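Local coordinates for protein aldo-keto Reductase, OXIDOREDUCTASE (Salmonella typhimurium, PDB 5T79) that probably acts as an NADPH-dependent aldo-keto reductase, of interest for the biocatalytic conversion of 3-hydroxybutanal to 1,3-butanediol, at residues His11-Arg16 / Asp306-Leu311. Numbering follows the deposited sequence.
Sequences HTMEYR and DAVGML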
ATOM      1  N   HIS A  11      12.153 -17.712   1.645  1.00 26.20           N
ATOM      2  CA  HIS A  11      11.806 -18.901   2.426  1.00 28.90           C
ATOM      3  C   HIS A  11      10.680 -18.671   3.438  1.00 38.02           C
ATOM      4  O   HIS A  11       9.834 -19.554   3.590  1.00 41.30           O
ATOM      5  CB  HIS A  11      13.048 -19.485   3.126  1.00 30.65           C
ATOM      6  CG  HIS A  11      14.127 -19.957   2.183  0.48 34.38           C
ATOM      7  ND1 HIS A  11      15.358 -20.386   2.655  0.48 37.11           N
ATOM      8  CD2 HIS A  11      14.134 -20.033   0.829  0.48 35.81           C
ATOM      9  CE1 HIS A  11      16.061 -20.713   1.582  0.48 36.57           C
ATOM     10  NE2 HIS A  11      15.372 -20.505   0.462  0.48 36.20           N
ATOM     11  N   THR A  12      10.666 -17.539   4.136  1.00 35.06           N
ATOM     12  CA  THR A  12       9.660 -17.294   5.178  1.00 36.20           C
ATOM     13  C   THR A  12       8.438 -16.519   4.643  1.00 36.58           C
ATOM     14  O   THR A  12       7.304 -16.941   4.919  1.00 37.23           O
ATOM     15  CB  THR A  12      10.290 -16.561   6.380  1.00 50.99           C
ATOM     16  OG1 THR A  12      11.380 -17.342   6.875  1.00 57.73           O
ATOM     17  CG2 THR A  12       9.290 -16.316   7.528  1.00 51.54           C
ATOM     18  N   MET A  13       8.659 -15.392   3.913  1.00 27.02           N
ATOM     19  CA  MET A  13       7.556 -14.562   3.417  1.00 21.20           C
ATOM     20  C   MET A  13       6.492 -15.407   2.701  1.00 22.64           C
ATOM     21  O   MET A  13       6.822 -16.358   1.995  1.00 21.85           O
ATOM     22  CB  MET A  13       8.074 -13.456   2.499  1.00 20.78           C
ATOM     23  CG  MET A  13       6.999 -12.415   2.039  1.00 20.02           C
ATOM     24  SD  MET A  13       5.925 -11.666   3.312  1.00 21.12           S
ATOM     25  CE  MET A  13       7.187 -10.815   4.335  1.00 18.71           C
ATOM     26  N   GLU A  14       5.221 -15.074   2.936  1.00 17.36           N
ATOM     27  CA  GLU A  14       4.082 -15.674   2.258  1.00 16.59           C
ATOM     28  C   GLU A  14       3.712 -14.772   1.106  1.00 18.04           C
ATOM     29  O   GLU A  14       3.647 -13.549   1.282  1.00 17.52           O
ATOM     30  CB  GLU A  14       2.889 -15.846   3.203  1.00 18.31           C
ATOM     31  CG  GLU A  14       3.163 -16.848   4.300  1.00 28.83           C
ATOM     32  CD  GLU A  14       2.032 -17.073   5.280  1.00 44.30           C
ATOM     33  OE1 GLU A  14       0.906 -16.571   5.050  1.00 32.85           O
ATOM     34  OE2 GLU A  14       2.284 -17.779   6.282  1.00 43.20           O
ATOM     35  N   TYR A  15       3.510 -15.343  -0.068  1.00 14.47           N
ATOM     36  CA  TYR A  15       3.119 -14.580  -1.262  1.00 13.25           C
ATOM     37  C   TYR A  15       1.683 -14.925  -1.544  1.00 17.92           C
ATOM     38  O   TYR A  15       1.298 -16.090  -1.456  1.00 18.30           O
ATOM     39  CB  TYR A  15       4.072 -14.857  -2.450  1.00 14.77           C
ATOM     40  CG  TYR A  15       5.465 -14.384  -2.098  1.00 15.02           C
ATOM     41  CD1 TYR A  15       5.812 -13.034  -2.193  1.00 16.09           C
ATOM     42  CD2 TYR A  15       6.401 -15.260  -1.557  1.00 16.91           C
ATOM     43  CE1 TYR A  15       7.062 -12.575  -1.765  1.00 15.30           C
ATOM     44  CE2 TYR A  15       7.648 -14.810  -1.121  1.00 17.73           C
ATOM     45  CZ  TYR A  15       7.978 -13.475  -1.237  1.00 18.72           C
ATOM     46  OH  TYR A  15       9.205 -13.061  -0.768  1.00 17.75           O
ATOM     47  N   ARG A  16       0.871 -13.914  -1.817  1.00 14.50           N
ATOM     48  CA  ARG A  16      -0.575 -14.081  -1.943  1.00 15.00           C
ATOM     49  C   ARG A  16      -1.039 -13.631  -3.307  1.00 18.88           C
ATOM     50  O   ARG A  16      -0.683 -12.538  -3.747  1.00 16.23           O
ATOM     51  CB  ARG A  16      -1.266 -13.282  -0.813  1.00 16.19           C
ATOM     52  CG  ARG A  16      -0.887 -13.830   0.595  1.00 19.39           C
ATOM     53  CD  ARG A  16      -1.371 -12.987   1.758  1.00 16.22           C
ATOM     54  NE  ARG A  16      -2.815 -12.716   1.679  1.00 17.22           N
ATOM     55  CZ  ARG A  16      -3.765 -13.508   2.150  1.00 30.01           C
ATOM     56  NH1 ARG A  16      -3.453 -14.670   2.712  1.00 24.66           N
ATOM     57  NH2 ARG A  16      -5.041 -13.169   2.025  1.00 26.71           N
ATOM     58  N   ASP A 306       9.062  -6.532  12.917  1.00 18.78           N
ATOM     59  CA  ASP A 306       7.846  -6.734  13.714  1.00 19.24           C
ATOM     60  C   ASP A 306       6.695  -7.183  12.816  1.00 20.94           C
ATOM     61  O   ASP A 306       6.026  -8.159  13.134  1.00 20.16           O
ATOM     62  CB  ASP A 306       7.440  -5.445  14.457  1.00 20.72           C
ATOM     63  CG  ASP A 306       8.268  -5.038  15.670  1.00 29.73           C
ATOM     64  OD1 ASP A 306       9.016  -5.892  16.200  1.00 29.71           O
ATOM     65  OD2 ASP A 306       8.106  -3.890  16.132  1.00 33.59           O
ATOM     66  N   ALA A 307       6.472  -6.467  11.699  1.00 18.33           N
ATOM     67  CA  ALA A 307       5.406  -6.763  10.740  1.00 17.06           C
ATOM     68  C   ALA A 307       5.538  -8.158  10.189  1.00 20.96           C
ATOM     69  O   ALA A 307       4.546  -8.879  10.155  1.00 20.14           O
ATOM     70  CB  ALA A 307       5.432  -5.751   9.593  1.00 16.97           C
ATOM     71  N   VAL A 308       6.751  -8.551   9.746  1.00 19.22           N
ATOM     72  CA  VAL A 308       6.980  -9.891   9.184  1.00 20.31           C
ATOM     73  C   VAL A 308       6.701 -10.957  10.282  1.00 23.76           C
ATOM     74  O   VAL A 308       6.139 -12.014   9.971  1.00 22.88           O
ATOM     75  CB  VAL A 308       8.377 -10.041   8.508  1.00 25.15           C
ATOM     76  CG1 VAL A 308       8.577 -11.453   7.957  1.00 27.12           C
ATOM     77  CG2 VAL A 308       8.548  -9.028   7.378  1.00 24.03           C
ATOM     78  N   GLY A 309       6.988 -10.620  11.542  1.00 21.19           N
ATOM     79  CA  GLY A 309       6.727 -11.482  12.706  1.00 21.94           C
ATOM     80  C   GLY A 309       5.257 -11.792  12.968  1.00 24.78           C
ATOM     81  O   GLY A 309       4.936 -12.733  13.696  1.00 23.59           O
ATOM     82  N   MET A 310       4.343 -11.012  12.361  1.00 21.51           N
ATOM     83  CA  MET A 310       2.887 -11.193  12.458  1.00 20.68           C
ATOM     84  C   MET A 310       2.453 -12.521  11.779  1.00 23.36           C
ATOM     85  O   MET A 310       1.460 -13.120  12.198  1.00 24.15           O
ATOM     86  CB  MET A 310       2.209  -9.964  11.815  1.00 22.29           C
ATOM     87  CG  MET A 310       0.773 -10.124  11.378  1.00 25.06           C
ATOM     88  SD  MET A 310       0.405 -11.032   9.853  1.00 24.50           S
ATOM     89  CE  MET A 310       0.251  -9.788   8.663  1.00 21.81           C
ATOM     90  N   LEU A 311       3.159 -12.945  10.715  1.00 19.49           N
ATOM     91  CA  LEU A 311       2.812 -14.144   9.948  1.00 19.62           C
ATOM     92  C   LEU A 311       2.798 -15.423  10.800  1.00 23.84           C
ATOM     93  O   LEU A 311       2.056 -16.340  10.473  1.00 22.82           O
ATOM     94  CB  LEU A 311       3.746 -14.324   8.756  1.00 19.79           C
ATOM     95  CG  LEU A 311       3.732 -13.198   7.703  1.00 24.16           C
ATOM     96  CD1 LEU A 311       4.783 -13.451   6.630  1.00 25.72           C
ATOM     97  CD2 LEU A 311       2.337 -13.022   7.078  1.00 24.36           C
TER
HETATM   98  O   HOH W   1       0.710 -17.083   8.296  1.00 28.49           O
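V308 is the first residue of 306-311 to touch 11-16, and it does so through both of its methyl groups; two residues before it, D306 belongs to the NADPH site and makes a weak hydrogen bond to the cofactor's adenine amino nitrogen. The CE methyl of M13 lies 3.8 Å from V308 CG2 and 3.9 Å from V308 CG1, so it meets the fork of the valine rather than a single branch. M13 gets there by a folded chain: CG stands anti to the backbone N (chi1 -173°), and bends at chi2 (49°) and chi3 (62°) bring CE to the valine, the two side chains crossing at about a right angle. One turn on, L311 N bonds to V308 O at 3.2 Å, consistent with V308 and L311 facing the same segment. The CD1 methyl of L311 approaches the sulfur of the same methionine, SD, at 3.9 Å, and comes within 4.1 Å of the backbone N of E14. L311 gives up more surface to 11-16 than V308 does, 76 Å² against 38 Å². Its carbonyl adds a polar link, since one water donates to L311 O at 2.7 Å and to E14 OE2 at 2.6 Å. The other carboxylate oxygen, OE1, forms a salt bridge with R314, so each carboxylate oxygen of E14 has a partner of its own. The contact thus joins the end of helix 301-308 and the residues that follow it to the link between helix 9-12 and strand 15-17, which pairs antiparallel with strand 24-31 of the TIM-barrel fold; M13 also packs on P26 and L311 on A27 of that strand, while M310 packs against helix 277-285.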